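Local coordinates for fatty acid-binding protein 2 (Manduca sexta, PDB 1MDC) that binds fatty acids in a one-to-one ratio within its beta-barrel and takes part in cytoplasmic lipid transport, at residues A[5-9]-A[128-132]; A[29-33]-A[75-79]; A[36-40]-A[52-56]; A[64-70]-A[81-86]; A[99-104]-A[116-121]. One frame throughout, in Å; residues are numbered along the deposited sequence. Where two conformers were deposited one is given.

Contact 1. Residues A[5-9]-A[128-132]; sequences GKVYS and RYYKA. With PLM (palmitic acid), chain C.
Ala-132, the C-terminal residue, packs against Tyr-8 where strands 8-14 and 122-131, the first and last of the antiparallel fatty acid-binding protein barrel, lie side by side. The alanine methyl sits over one face of the tyrosine ring in a CH-pi contact, with Ala-132 CB 3.8 Å from the centroid of the Tyr-8 ring and 17° off its normal. It lies toward the CD2-CE2 rim and not over the middle. The ring is presented this way because Tyr-8 CG stands beside its own backbone N (chi1 -73°), and its hydroxyl is hydrogen-bonded to Gly-110 O beyond the contact. Ala-132 CA also makes a CA-H...O contact of 3.3 Å with Val-7 O.

Ser-9 contributes mainly through its backbone, as an antiparallel hydrogen-bonded pair with Lys-131. Ser-9 N reaches Lys-131 O over 3.0 Å and almost straight (175°), and Lys-131 N returns a bond of 2.9 Å to Ser-9 O. Beside this pair, Tyr-8 CB meets Tyr-130 CB at 3.9 Å, both residues being buried.

From there the chemistry passes to the ligand, for Arg-128 and Tyr-130 belong to the hexadecanoate site. One palmitate oxygen is gripped twice: Tyr-130 OH donates to PLM O2 at 2.7 Å, and Arg-128 NH1 donates to the same PLM O2 at 2.9 Å.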
# COMPACT_ATOMS: atom_id res chain seq x y z
N GLY A 5 14.02 0.83 -7.72
CA GLY A 5 14.61 -0.46 -8.11
C GLY A 5 14.96 -1.44 -6.99
O GLY A 5 15.38 -2.55 -7.29
N LYS A 6 14.79 -1.07 -5.71
CA LYS A 6 15.10 -1.98 -4.62
C LYS A 6 13.84 -2.76 -4.25
O LYS A 6 12.73 -2.24 -4.38
CB LYS A 6 15.43 -1.23 -3.30
CG LYS A 6 16.78 -0.56 -3.21
CD LYS A 6 17.07 0.20 -1.92
CE LYS A 6 18.51 0.61 -1.93
NZ LYS A 6 18.89 0.94 -3.29
N VAL A 7 14.00 -3.99 -3.79
CA VAL A 7 12.83 -4.76 -3.40
C VAL A 7 12.72 -4.64 -1.87
O VAL A 7 13.67 -4.96 -1.16
CB VAL A 7 12.95 -6.26 -3.85
CG1 VAL A 7 11.82 -7.11 -3.23
CG2 VAL A 7 12.86 -6.32 -5.34
N TYR A 8 11.58 -4.17 -1.36
CA TYR A 8 11.37 -4.05 0.07
C TYR A 8 10.44 -5.18 0.50
O TYR A 8 9.43 -5.42 -0.14
CB TYR A 8 10.72 -2.72 0.40
CG TYR A 8 11.70 -1.54 0.26
CD1 TYR A 8 11.89 -0.93 -1.00
CD2 TYR A 8 12.38 -1.04 1.36
CE1 TYR A 8 12.77 0.15 -1.15
CE2 TYR A 8 13.27 0.05 1.23
CZ TYR A 8 13.45 0.63 -0.02
OH TYR A 8 14.32 1.69 -0.14
N SER A 9 10.81 -5.86 1.57
CA SER A 9 10.04 -6.97 2.10
C SER A 9 9.51 -6.63 3.49
O SER A 9 10.21 -6.04 4.31
CB SER A 9 10.93 -8.20 2.37
OG SER A 9 11.53 -8.56 1.18
N ARG A 128 3.33 -0.45 8.84
CA ARG A 128 3.91 -1.59 8.16
C ARG A 128 5.36 -1.18 7.92
O ARG A 128 5.61 -0.12 7.37
CB ARG A 128 3.25 -2.10 6.89
CG ARG A 128 1.73 -2.35 7.12
CD ARG A 128 1.14 -2.94 5.85
NE ARG A 128 1.11 -4.41 5.86
CZ ARG A 128 0.74 -5.07 4.76
NH1 ARG A 128 0.40 -4.43 3.64
NH2 ARG A 128 0.70 -6.36 4.80
N TYR A 129 6.29 -2.00 8.39
CA TYR A 129 7.72 -1.77 8.29
C TYR A 129 8.33 -2.77 7.30
O TYR A 129 8.18 -4.00 7.42
CB TYR A 129 8.39 -1.94 9.68
CG TYR A 129 7.78 -1.05 10.72
CD1 TYR A 129 8.23 0.25 10.95
CD2 TYR A 129 6.72 -1.53 11.50
CE1 TYR A 129 7.66 1.07 11.90
CE2 TYR A 129 6.14 -0.72 12.48
CZ TYR A 129 6.59 0.55 12.69
OH TYR A 129 6.01 1.34 13.64
N TYR A 130 9.03 -2.23 6.30
CA TYR A 130 9.65 -3.08 5.29
C TYR A 130 11.14 -2.76 5.23
O TYR A 130 11.57 -1.67 5.59
CB TYR A 130 9.02 -2.66 3.95
CG TYR A 130 7.56 -2.96 3.61
CD1 TYR A 130 6.54 -2.23 4.19
CD2 TYR A 130 7.26 -3.96 2.68
CE1 TYR A 130 5.20 -2.51 3.85
CE2 TYR A 130 5.94 -4.24 2.32
CZ TYR A 130 4.92 -3.50 2.93
OH TYR A 130 3.64 -3.74 2.57
N LYS A 131 11.90 -3.72 4.77
CA LYS A 131 13.33 -3.58 4.66
C LYS A 131 13.84 -4.14 3.32
O LYS A 131 13.40 -5.18 2.84
CB LYS A 131 13.79 -4.40 5.87
CG LYS A 131 15.21 -4.20 6.28
CD LYS A 131 15.35 -3.19 7.38
CE LYS A 131 15.59 -3.81 8.73
NZ LYS A 131 15.34 -2.87 9.83
N ALA A 132 14.80 -3.44 2.71
CA ALA A 132 15.42 -3.84 1.46
C ALA A 132 16.75 -4.42 1.90
O ALA A 132 17.16 -4.27 3.04
CB ALA A 132 15.62 -2.66 0.53
OXT ALA A 132 17.44 -5.07 1.15
C1 PLM C . 1.44 -1.15 1.89
O1 PLM C . 2.35 -0.55 1.28
O2 PLM C . 1.65 -2.00 2.76
C2 PLM C . -0.05 -0.91 1.52
C3 PLM C . -1.10 -1.65 2.38
C4 PLM C . -1.61 -2.93 1.65
C5 PLM C . -3.01 -2.73 1.01
C6 PLM C . -4.10 -3.50 1.78
C7 PLM C . -5.45 -2.89 1.41
C8 PLM C . -6.67 -3.71 1.79
C9 PLM C . -7.61 -2.70 2.47
CA PLM C . -8.90 -2.39 1.69
CB PLM C . -9.01 -0.87 1.46
CC PLM C . -10.47 -0.41 1.18
CD PLM C . -10.54 1.12 0.87
CE PLM C . -11.36 1.90 1.90
CF PLM C . -10.68 1.77 3.26
CG PLM C . -11.40 2.54 4.40

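Contact 2. Residues A[29-33]-A[75-79]; sequences KIQAL and GAGDS. Unlike the reference sequence in segment 75-79: Asp-78 (reference Glu).
Lys-29 and Leu-33, one turn apart on helix 27-35, straddle Ala-76 in the turn that leads into strand 78-87. This is where the helical lid of a fatty acid-binding protein meets a barrel turn, the region generally regarded as the family's ligand portal.

The buried half belongs to Leu-33, whose branch is directed at the turn. Leu-33 CG lies 4.3 Å from Ala-76 CB, and Leu-33 CD2 comes to 4.2 Å from Gly-75 CA. These are purely apolar contacts, with Leu-20 and Leu-25 also against the leucine. Gly-75 has a positive phi of 64°, and its CA lies against the leucine methyl.

Toward solvent the contact is more polar, and its one salt-bridge hydrogen bond is weak. The long arm of Lys-29 runs over Ala-76, its CG 4.0 Å from Ala-76 CB and its CE 3.2 Å from Ala-76 O. The amine at its end meets the carboxylate of Asp-78 from the opposite direction, forming the salt bridge, with Lys-29 NZ 3.2 Å from Asp-78 OD1. Gly-77, exposed beside it, forms a G1 beta bulge with Asp-78, both facing the end of strand 70-74.

The same carboxylate thus serves both helix and turn, because its other oxygen holds the local backbone: Ala-76 N donates over 3.3 Å to Asp-78 OD2, on the anti side and 33° out of the carboxylate plane.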
# COMPACT_ATOMS: atom_id res chain seq x y z
N LYS A 29 -10.63 -12.75 4.45
CA LYS A 29 -9.74 -11.83 3.75
C LYS A 29 -8.80 -11.20 4.75
O LYS A 29 -7.63 -10.96 4.48
CB LYS A 29 -10.44 -10.71 3.01
CG LYS A 29 -10.77 -11.14 1.61
CD LYS A 29 -11.83 -10.20 1.07
CE LYS A 29 -12.07 -10.23 -0.44
NZ LYS A 29 -12.45 -8.90 -0.96
N ILE A 30 -9.36 -10.94 5.92
CA ILE A 30 -8.58 -10.35 6.97
C ILE A 30 -7.46 -11.31 7.37
O ILE A 30 -6.31 -10.93 7.51
CB ILE A 30 -9.44 -9.94 8.13
CG1 ILE A 30 -10.20 -8.68 7.78
CG2 ILE A 30 -8.56 -9.73 9.34
CD1 ILE A 30 -11.12 -8.21 8.95
N GLN A 31 -7.77 -12.58 7.54
CA GLN A 31 -6.76 -13.56 7.91
C GLN A 31 -5.67 -13.70 6.84
O GLN A 31 -4.47 -13.80 7.13
CB GLN A 31 -7.44 -14.95 8.22
CG GLN A 31 -6.49 -16.12 8.64
CD GLN A 31 -7.22 -17.48 8.78
OE1 GLN A 31 -7.99 -17.91 7.91
NE2 GLN A 31 -6.98 -18.18 9.89
N ALA A 32 -6.07 -13.72 5.58
CA ALA A 32 -5.10 -13.84 4.53
C ALA A 32 -4.20 -12.62 4.50
O ALA A 32 -2.98 -12.72 4.39
CB ALA A 32 -5.80 -14.07 3.18
N LEU A 33 -4.78 -11.43 4.60
CA LEU A 33 -3.95 -10.23 4.56
C LEU A 33 -2.97 -10.11 5.69
O LEU A 33 -1.82 -9.69 5.52
CB LEU A 33 -4.75 -8.93 4.39
CG LEU A 33 -5.35 -8.85 2.99
CD1 LEU A 33 -6.40 -7.73 3.01
CD2 LEU A 33 -4.26 -8.50 1.97
N GLY A 75 -5.04 -5.22 -2.35
CA GLY A 75 -5.32 -6.16 -1.29
C GLY A 75 -5.71 -7.51 -1.83
O GLY A 75 -5.07 -8.05 -2.71
N ALA A 76 -6.78 -8.04 -1.31
CA ALA A 76 -7.23 -9.32 -1.75
C ALA A 76 -8.44 -9.19 -2.62
O ALA A 76 -9.48 -9.75 -2.33
CB ALA A 76 -7.53 -10.18 -0.53
N GLY A 77 -8.29 -8.42 -3.68
CA GLY A 77 -9.35 -8.18 -4.64
C GLY A 77 -10.31 -7.03 -4.40
O GLY A 77 -11.40 -7.07 -4.98
N ASP A 78 -9.94 -6.03 -3.60
CA ASP A 78 -10.82 -4.91 -3.31
C ASP A 78 -10.80 -3.86 -4.41
O ASP A 78 -9.73 -3.43 -4.79
CB ASP A 78 -10.38 -4.34 -1.93
CG ASP A 78 -10.29 -5.48 -0.89
OD1 ASP A 78 -11.46 -5.85 -0.50
OD2 ASP A 78 -9.26 -6.05 -0.47
N SER A 79 -11.99 -3.47 -4.88
CA SER A 79 -12.10 -2.47 -5.95
C SER A 79 -12.03 -1.08 -5.39
O SER A 79 -12.80 -0.74 -4.52
CB SER A 79 -13.45 -2.53 -6.70
OG SER A 79 -13.57 -3.86 -7.24

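Contact 3. Residues A[36-40]-A[52-56]; sequences DKPTQ and TSTGG. Unlike the reference sequence in segment 52-56: Gly-56 (reference Ile). With SO4 (sulfate ion), chain B.
Thr-39 and Thr-54 face each other across strands 39-45 and 48-54 and join hydroxyl to hydroxyl, Thr-39 OG1 lying 2.7 Å from Thr-54 OG1 in a hydrogen bond that either could donate. Each oxygen stands between its backbone N and carbonyl carbon (chi1 75° and 58°), the crowded position, which turns the two hydroxyls toward each other. Between the backbones, Thr-54 N donates to Thr-39 O at 3.2 Å. At the open end of the strands, Gly-56 N reaches Asp-36 OD1 over 2.8 Å from above the carboxylate plane, tying the residues after one strand to those before the other. Gly-55, with its positive phi, passes close to the same oxygen, and Asp-36 OD1 lies 3.3 Å from Gly-55 CA.

Two waters make the second shell. One donates to Lys-37 O and is hydrogen-bonded to Thr-54 OG1, while the other donates to Thr-52 O and is hydrogen-bonded to Thr-39 OG1, so each threonine hydroxyl has a water as well as its partner.

On the other face Gln-40 meets Ser-53 as an antiparallel non-hydrogen-bonded pair, and its side chain then leads away into the barrel. Its OE1 is hydrogen-bonded to Lys-106 NZ and its NE2 to the palmitate carboxylate, with a weak, 3.4 Å bond from Gln-40 NE2 to sulfate O2. A beta hairpin thus carries water-linked threonines outside and a hexadecanoate-binding glutamine inside, as befits the wall of a fatty acid-binding barrel.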
# COMPACT_ATOMS: atom_id res chain seq x y z
N ASP A 36 0.04 -12.37 5.19
CA ASP A 36 0.91 -12.14 4.03
C ASP A 36 2.31 -11.65 4.36
O ASP A 36 2.51 -11.04 5.40
CB ASP A 36 0.20 -10.98 3.27
CG ASP A 36 0.59 -10.65 1.85
OD1 ASP A 36 1.19 -11.62 1.25
OD2 ASP A 36 0.30 -9.60 1.31
N LYS A 37 3.26 -11.91 3.46
CA LYS A 37 4.64 -11.46 3.63
C LYS A 37 4.94 -10.81 2.27
O LYS A 37 5.73 -11.33 1.47
CB LYS A 37 5.63 -12.59 3.91
CG LYS A 37 5.53 -13.16 5.33
CD LYS A 37 6.03 -12.20 6.43
CE LYS A 37 5.96 -12.68 7.89
NZ LYS A 37 6.31 -11.65 8.91
N PRO A 38 4.29 -9.68 1.98
CA PRO A 38 4.48 -9.00 0.70
C PRO A 38 5.81 -8.30 0.50
O PRO A 38 6.52 -8.00 1.46
CB PRO A 38 3.42 -7.88 0.68
CG PRO A 38 3.19 -7.51 2.14
CD PRO A 38 3.56 -8.79 2.92
N THR A 39 6.12 -8.05 -0.77
CA THR A 39 7.33 -7.35 -1.18
C THR A 39 6.87 -6.30 -2.18
O THR A 39 5.83 -6.47 -2.83
CB THR A 39 8.47 -8.13 -1.83
OG1 THR A 39 8.11 -8.47 -3.17
CG2 THR A 39 8.83 -9.35 -0.98
N GLN A 40 7.62 -5.22 -2.30
CA GLN A 40 7.23 -4.20 -3.25
C GLN A 40 8.46 -3.48 -3.83
O GLN A 40 9.43 -3.20 -3.12
CB GLN A 40 6.13 -3.30 -2.77
CG GLN A 40 6.52 -2.53 -1.58
CD GLN A 40 5.41 -1.58 -1.30
OE1 GLN A 40 5.32 -0.51 -1.88
NE2 GLN A 40 4.57 -2.01 -0.41
N THR A 52 5.73 -2.96 -8.52
CA THR A 52 5.62 -4.40 -8.65
C THR A 52 5.46 -4.94 -7.24
O THR A 52 6.29 -4.66 -6.38
CB THR A 52 6.87 -5.07 -9.22
OG1 THR A 52 7.02 -4.68 -10.56
CG2 THR A 52 6.65 -6.60 -9.13
N SER A 53 4.39 -5.71 -7.00
CA SER A 53 4.10 -6.29 -5.68
C SER A 53 3.91 -7.82 -5.80
O SER A 53 3.45 -8.30 -6.83
CB SER A 53 2.83 -5.69 -5.08
OG SER A 53 1.75 -5.99 -5.93
N THR A 54 4.27 -8.54 -4.71
CA THR A 54 4.11 -10.00 -4.64
C THR A 54 3.37 -10.26 -3.33
O THR A 54 3.29 -9.37 -2.47
CB THR A 54 5.46 -10.78 -4.47
OG1 THR A 54 6.18 -10.36 -3.27
CG2 THR A 54 6.39 -10.51 -5.64
N GLY A 55 2.85 -11.46 -3.15
CA GLY A 55 2.14 -11.82 -1.92
C GLY A 55 0.70 -12.21 -2.16
O GLY A 55 0.36 -12.70 -3.21
N GLY A 56 -0.13 -11.97 -1.15
CA GLY A 56 -1.56 -12.25 -1.18
C GLY A 56 -2.08 -11.38 -2.33
O GLY A 56 -1.75 -10.19 -2.45
S SO4 B . 0.92 0.53 -2.14
O1 SO4 B . 1.50 1.53 -3.05
O2 SO4 B . 1.98 -0.12 -1.40
O3 SO4 B . 0.05 1.18 -1.15
O4 SO4 B . 0.17 -0.48 -2.93
O HOH W 1 5.79 -12.00 -1.19
O HOH W 2 8.25 -6.81 -5.47

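Contact 4. Residues A[64-70]-A[81-86]; sequences FKSGVEF and KSMYTV. With SO4 (sulfate ion), chain B.
Tyr-84 and Phe-64 lie ring on ring, and the tyrosine can be followed outward from the backbone to its hydroxyl. Tyr-84 CB starts against the phenylalanine rim, 3.8 Å from Phe-64 CE1. The six-membered ring then spreads over the Phe-64 face in a face-to-face stack, centroids 4.1 Å apart and planes only 8° from parallel. Phe-64 CG lies between its backbone N and carbonyl carbon (chi1 50°), folding that ring toward the strand. Along one edge Tyr-84 CE1 meets Phe-70 CZ at 3.8 Å, while at the other side Tyr-84 CE2 lies 3.0 Å from sulfate O1. At the tip, Tyr-84 OH is 2.9 Å from the same sulfate O1, an ion probably left from crystallisation and also bound by Lys-106 and His-93.

The two central residues of the type II turn 65-68 hold the strand. Gly-67 N donates to Tyr-84 O at 2.9 Å, and Ser-66 OG accepts a nearly straight bond (170°) from Val-86 N.

Segment 64-70 spans from strand 60-64 to strand 70-74, the two outermost strands of the sheet, and lies against strand 78-87, whose other neighbour is strand 90-97; His-93 of that strand stacks with Tyr-84.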
# COMPACT_ATOMS: atom_id res chain seq x y z
N PHE A 64 1.49 4.16 -13.09
CA PHE A 64 0.64 5.29 -12.78
C PHE A 64 1.44 6.56 -12.90
O PHE A 64 2.66 6.50 -12.99
CB PHE A 64 0.10 5.27 -11.26
CG PHE A 64 1.18 5.05 -10.25
CD1 PHE A 64 1.85 6.13 -9.70
CD2 PHE A 64 1.51 3.75 -9.83
CE1 PHE A 64 2.88 5.93 -8.75
CE2 PHE A 64 2.53 3.54 -8.92
CZ PHE A 64 3.22 4.64 -8.38
N LYS A 65 0.69 7.68 -12.90
CA LYS A 65 1.19 9.05 -12.97
C LYS A 65 0.83 9.72 -11.65
O LYS A 65 -0.27 9.52 -11.16
CB LYS A 65 0.70 10.01 -14.05
CG LYS A 65 0.83 9.34 -15.40
CD LYS A 65 0.59 10.22 -16.62
CE LYS A 65 0.68 9.39 -17.90
NZ LYS A 65 1.93 9.53 -18.64
N SER A 66 1.74 10.50 -11.10
CA SER A 66 1.49 11.21 -9.86
C SER A 66 0.33 12.20 -10.00
O SER A 66 0.30 12.98 -10.93
CB SER A 66 2.77 11.89 -9.38
OG SER A 66 2.57 12.55 -8.15
N GLY A 67 -0.64 12.18 -9.10
CA GLY A 67 -1.75 13.12 -9.20
C GLY A 67 -2.95 12.69 -10.03
O GLY A 67 -3.92 13.43 -10.15
N VAL A 68 -2.89 11.50 -10.61
CA VAL A 68 -4.00 11.06 -11.44
C VAL A 68 -4.73 9.88 -10.84
O VAL A 68 -4.17 8.84 -10.55
CB VAL A 68 -3.47 10.69 -12.83
CG1 VAL A 68 -4.58 10.13 -13.74
CG2 VAL A 68 -2.84 11.95 -13.47
N GLU A 69 -6.02 10.03 -10.65
CA GLU A 69 -6.78 8.95 -10.08
C GLU A 69 -7.10 7.88 -11.11
O GLU A 69 -7.29 8.19 -12.28
CB GLU A 69 -8.18 9.51 -9.81
CG GLU A 69 -8.29 10.52 -8.68
CD GLU A 69 -9.71 10.59 -8.11
OE1 GLU A 69 -10.63 9.87 -8.73
OE2 GLU A 69 -9.97 11.27 -7.18
N PHE A 70 -7.17 6.62 -10.69
CA PHE A 70 -7.49 5.55 -11.62
C PHE A 70 -8.20 4.40 -10.91
O PHE A 70 -8.03 4.21 -9.71
CB PHE A 70 -6.22 5.04 -12.26
CG PHE A 70 -5.13 4.49 -11.35
CD1 PHE A 70 -4.28 5.38 -10.65
CD2 PHE A 70 -4.91 3.12 -11.22
CE1 PHE A 70 -3.27 4.86 -9.84
CE2 PHE A 70 -3.89 2.60 -10.42
CZ PHE A 70 -3.05 3.49 -9.73
N LYS A 81 -10.63 3.35 -6.08
CA LYS A 81 -10.20 4.41 -6.96
C LYS A 81 -8.86 4.75 -6.26
O LYS A 81 -8.86 5.06 -5.07
CB LYS A 81 -11.05 5.64 -6.95
CG LYS A 81 -10.63 6.55 -8.04
CD LYS A 81 -11.21 6.08 -9.35
CE LYS A 81 -12.19 7.07 -9.91
NZ LYS A 81 -13.05 6.47 -10.91
N SER A 82 -7.69 4.65 -6.93
CA SER A 82 -6.43 4.97 -6.23
C SER A 82 -5.84 6.26 -6.77
O SER A 82 -6.11 6.62 -7.91
CB SER A 82 -5.33 3.86 -6.53
OG SER A 82 -5.46 2.64 -5.87
N MET A 83 -5.03 6.93 -5.98
CA MET A 83 -4.38 8.14 -6.44
C MET A 83 -3.04 8.20 -5.72
O MET A 83 -3.01 8.25 -4.49
CB MET A 83 -5.17 9.47 -6.26
CG MET A 83 -4.59 10.60 -7.09
SD MET A 83 -3.65 11.62 -5.97
CE MET A 83 -4.86 12.83 -5.59
N TYR A 84 -1.93 8.18 -6.44
CA TYR A 84 -0.68 8.26 -5.74
C TYR A 84 -0.07 9.62 -6.04
O TYR A 84 -0.21 10.13 -7.14
CB TYR A 84 0.35 7.29 -6.27
CG TYR A 84 0.18 5.81 -6.04
CD1 TYR A 84 -0.79 5.09 -6.76
CD2 TYR A 84 1.00 5.16 -5.11
CE1 TYR A 84 -0.91 3.73 -6.55
CE2 TYR A 84 0.87 3.82 -4.88
CZ TYR A 84 -0.10 3.10 -5.63
OH TYR A 84 -0.21 1.74 -5.43
N THR A 85 0.61 10.20 -5.05
CA THR A 85 1.33 11.47 -5.11
C THR A 85 2.76 11.06 -4.79
O THR A 85 2.97 10.46 -3.72
CB THR A 85 0.91 12.44 -3.99
OG1 THR A 85 -0.40 12.85 -4.36
CG2 THR A 85 1.82 13.63 -4.09
N VAL A 86 3.71 11.33 -5.71
CA VAL A 86 5.14 11.00 -5.55
C VAL A 86 5.83 12.34 -5.26
O VAL A 86 5.73 13.26 -6.09
CB VAL A 86 5.70 10.34 -6.79
CG1 VAL A 86 7.12 9.98 -6.44
CG2 VAL A 86 4.93 9.04 -7.01
S SO4 B . 0.92 0.53 -2.14
O1 SO4 B . 1.50 1.53 -3.05
O2 SO4 B . 1.98 -0.12 -1.40
O3 SO4 B . 0.05 1.18 -1.15
O4 SO4 B . 0.17 -0.48 -2.93
O HOH W 3 -1.89 8.10 -9.30

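Contact 5. Residues A[99-104]-A[116-121]; sequences AGVATF and TITSSN. With PLM (palmitic acid), chain C.
The wall of the palmitate cavity is made here by Phe-104 and Ile-117, which meet across a non-hydrogen-bonded pair on the inner face. Ile-117 CG1 touches the edge of the phenylalanine ring, in its plane, 3.6 Å from Phe-104 CD1, while the ligand chain near PLM C2 rides above the rim of one ring face. With CG beside the backbone N (chi1 -52°), the ring end of Phe-104 leans closer to Ile-117 than its CB does. Nearer the ligand's tail, Ala-102 CB is 3.8 Å from PLM CF, and Gly-100 O comes to 3.4 Å from PLM CE.

These residues line one side of a beta hairpin of strands 100-109 and 112-119; its stretches 100-104 and 116-119 run antiparallel at 166° within the barrel. Thr-103 and Thr-118 form the hydrogen-bonded pair on its outer face, Thr-103 N donating to Thr-118 O at 3.0 Å.

At the open end of the hairpin, side chains take over from the strand backbone. Ser-120 OG accepts from Val-101 N at 3.0 Å, and Asn-121 ND2 donates 2.9 Å to Ala-99 O, approaching from above the carbonyl plane. Asn-121 ND2 is also hydrogen-bonded to Ser-22 O. An ST turn sets up this corner: Asn-121 N donates over 3.0 Å to Ser-119 OG.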
# COMPACT_ATOMS: atom_id res chain seq x y z
N ALA A 99 -16.27 1.24 1.32
CA ALA A 99 -16.20 1.38 2.77
C ALA A 99 -15.77 2.77 3.27
O ALA A 99 -16.07 3.16 4.41
CB ALA A 99 -15.28 0.31 3.39
N GLY A 100 -15.06 3.54 2.45
CA GLY A 100 -14.63 4.85 2.90
C GLY A 100 -13.30 5.23 2.25
O GLY A 100 -13.04 4.78 1.14
N VAL A 101 -12.49 6.06 2.92
CA VAL A 101 -11.21 6.50 2.36
C VAL A 101 -10.05 6.13 3.24
O VAL A 101 -10.16 6.20 4.45
CB VAL A 101 -11.28 8.04 2.35
CG1 VAL A 101 -9.99 8.65 1.83
CG2 VAL A 101 -12.34 8.48 1.37
N ALA A 102 -8.94 5.72 2.66
CA ALA A 102 -7.82 5.37 3.50
C ALA A 102 -6.59 6.04 2.89
O ALA A 102 -6.57 6.31 1.67
CB ALA A 102 -7.56 3.89 3.56
N THR A 103 -5.58 6.30 3.73
CA THR A 103 -4.34 6.94 3.29
C THR A 103 -3.18 6.06 3.68
O THR A 103 -3.07 5.63 4.81
CB THR A 103 -4.20 8.34 3.98
OG1 THR A 103 -5.22 9.15 3.45
CG2 THR A 103 -2.89 8.99 3.62
N PHE A 104 -2.31 5.77 2.75
CA PHE A 104 -1.15 4.95 3.04
C PHE A 104 0.04 5.86 2.74
O PHE A 104 0.30 6.15 1.57
CB PHE A 104 -1.02 3.71 2.15
CG PHE A 104 -2.30 2.89 2.12
CD1 PHE A 104 -2.65 2.08 3.15
CD2 PHE A 104 -3.12 2.94 0.97
CE1 PHE A 104 -3.85 1.32 3.08
CE2 PHE A 104 -4.28 2.20 0.88
CZ PHE A 104 -4.65 1.40 1.96
N THR A 116 2.50 4.34 7.00
CA THR A 116 1.60 4.73 8.06
C THR A 116 0.24 4.74 7.40
O THR A 116 0.07 5.39 6.39
CB THR A 116 1.95 6.13 8.51
OG1 THR A 116 3.31 6.02 8.96
CG2 THR A 116 1.07 6.47 9.74
N ILE A 117 -0.71 4.02 7.99
CA ILE A 117 -2.03 3.95 7.43
C ILE A 117 -3.10 4.48 8.33
O ILE A 117 -3.13 4.12 9.50
CB ILE A 117 -2.23 2.42 7.35
CG1 ILE A 117 -1.15 1.76 6.46
CG2 ILE A 117 -3.58 2.23 6.72
CD1 ILE A 117 -1.20 0.23 6.39
N THR A 118 -3.96 5.33 7.77
CA THR A 118 -5.08 5.93 8.49
C THR A 118 -6.35 5.61 7.70
O THR A 118 -6.29 5.38 6.49
CB THR A 118 -4.89 7.38 8.83
OG1 THR A 118 -4.51 8.06 7.67
CG2 THR A 118 -3.85 7.56 9.94
N SER A 119 -7.52 5.57 8.37
CA SER A 119 -8.79 5.25 7.71
C SER A 119 -9.90 6.20 8.11
O SER A 119 -9.86 6.77 9.19
CB SER A 119 -9.11 3.90 8.37
OG SER A 119 -10.45 3.57 8.35
N SER A 120 -10.90 6.39 7.28
CA SER A 120 -11.94 7.31 7.69
C SER A 120 -12.91 6.63 8.67
O SER A 120 -13.81 7.27 9.21
CB SER A 120 -12.73 7.83 6.48
OG SER A 120 -13.25 6.71 5.78
N ASN A 121 -12.76 5.33 8.91
CA ASN A 121 -13.70 4.69 9.84
C ASN A 121 -13.17 4.33 11.21
O ASN A 121 -13.90 3.71 11.98
CB ASN A 121 -14.11 3.36 9.20
CG ASN A 121 -14.96 3.58 7.95
OD1 ASN A 121 -15.57 4.63 7.75
ND2 ASN A 121 -15.02 2.58 7.09
C1 PLM C . 1.44 -1.15 1.89
O1 PLM C . 2.35 -0.55 1.28
O2 PLM C . 1.65 -2.00 2.76
C2 PLM C . -0.05 -0.91 1.52
C3 PLM C . -1.10 -1.65 2.38
C4 PLM C . -1.61 -2.93 1.65
C5 PLM C . -3.01 -2.73 1.01
C6 PLM C . -4.10 -3.50 1.78
C7 PLM C . -5.45 -2.89 1.41
C8 PLM C . -6.67 -3.71 1.79
C9 PLM C . -7.61 -2.70 2.47
CA PLM C . -8.90 -2.39 1.69
CB PLM C . -9.01 -0.87 1.46
CC PLM C . -10.47 -0.41 1.18
CD PLM C . -10.54 1.12 0.87
CE PLM C . -11.36 1.90 1.90
CF PLM C . -10.68 1.77 3.26
CG PLM C . -11.40 2.54 4.40

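In the fold
All five contacts reach a single antiparallel sheet, yet their chemistry follows their place in the barrel. Contacts 2 and 3 lie at the surface, one a salt bridge over an apolar patch between lid helix and turn, the other hydroxyls, waters and a carboxylate. Contacts 1, 4 and 5 are partly buried, with aromatic and aliphatic groups facing inward. Contacts 1 and 3 touch through adjacent strands 8-14 and 39-45, where Tyr-8 O lies 2.8 Å from Gln-40 N; contacts 2 and 4 share strand 78-87. Palmitate spans contacts 1 and 5, on opposite sides of the chain's centre: hydrogen bonds hold its head, while van der Waals contacts, some to backbone carbonyls, meet its tail. Sulfate touches contacts 3 and 4.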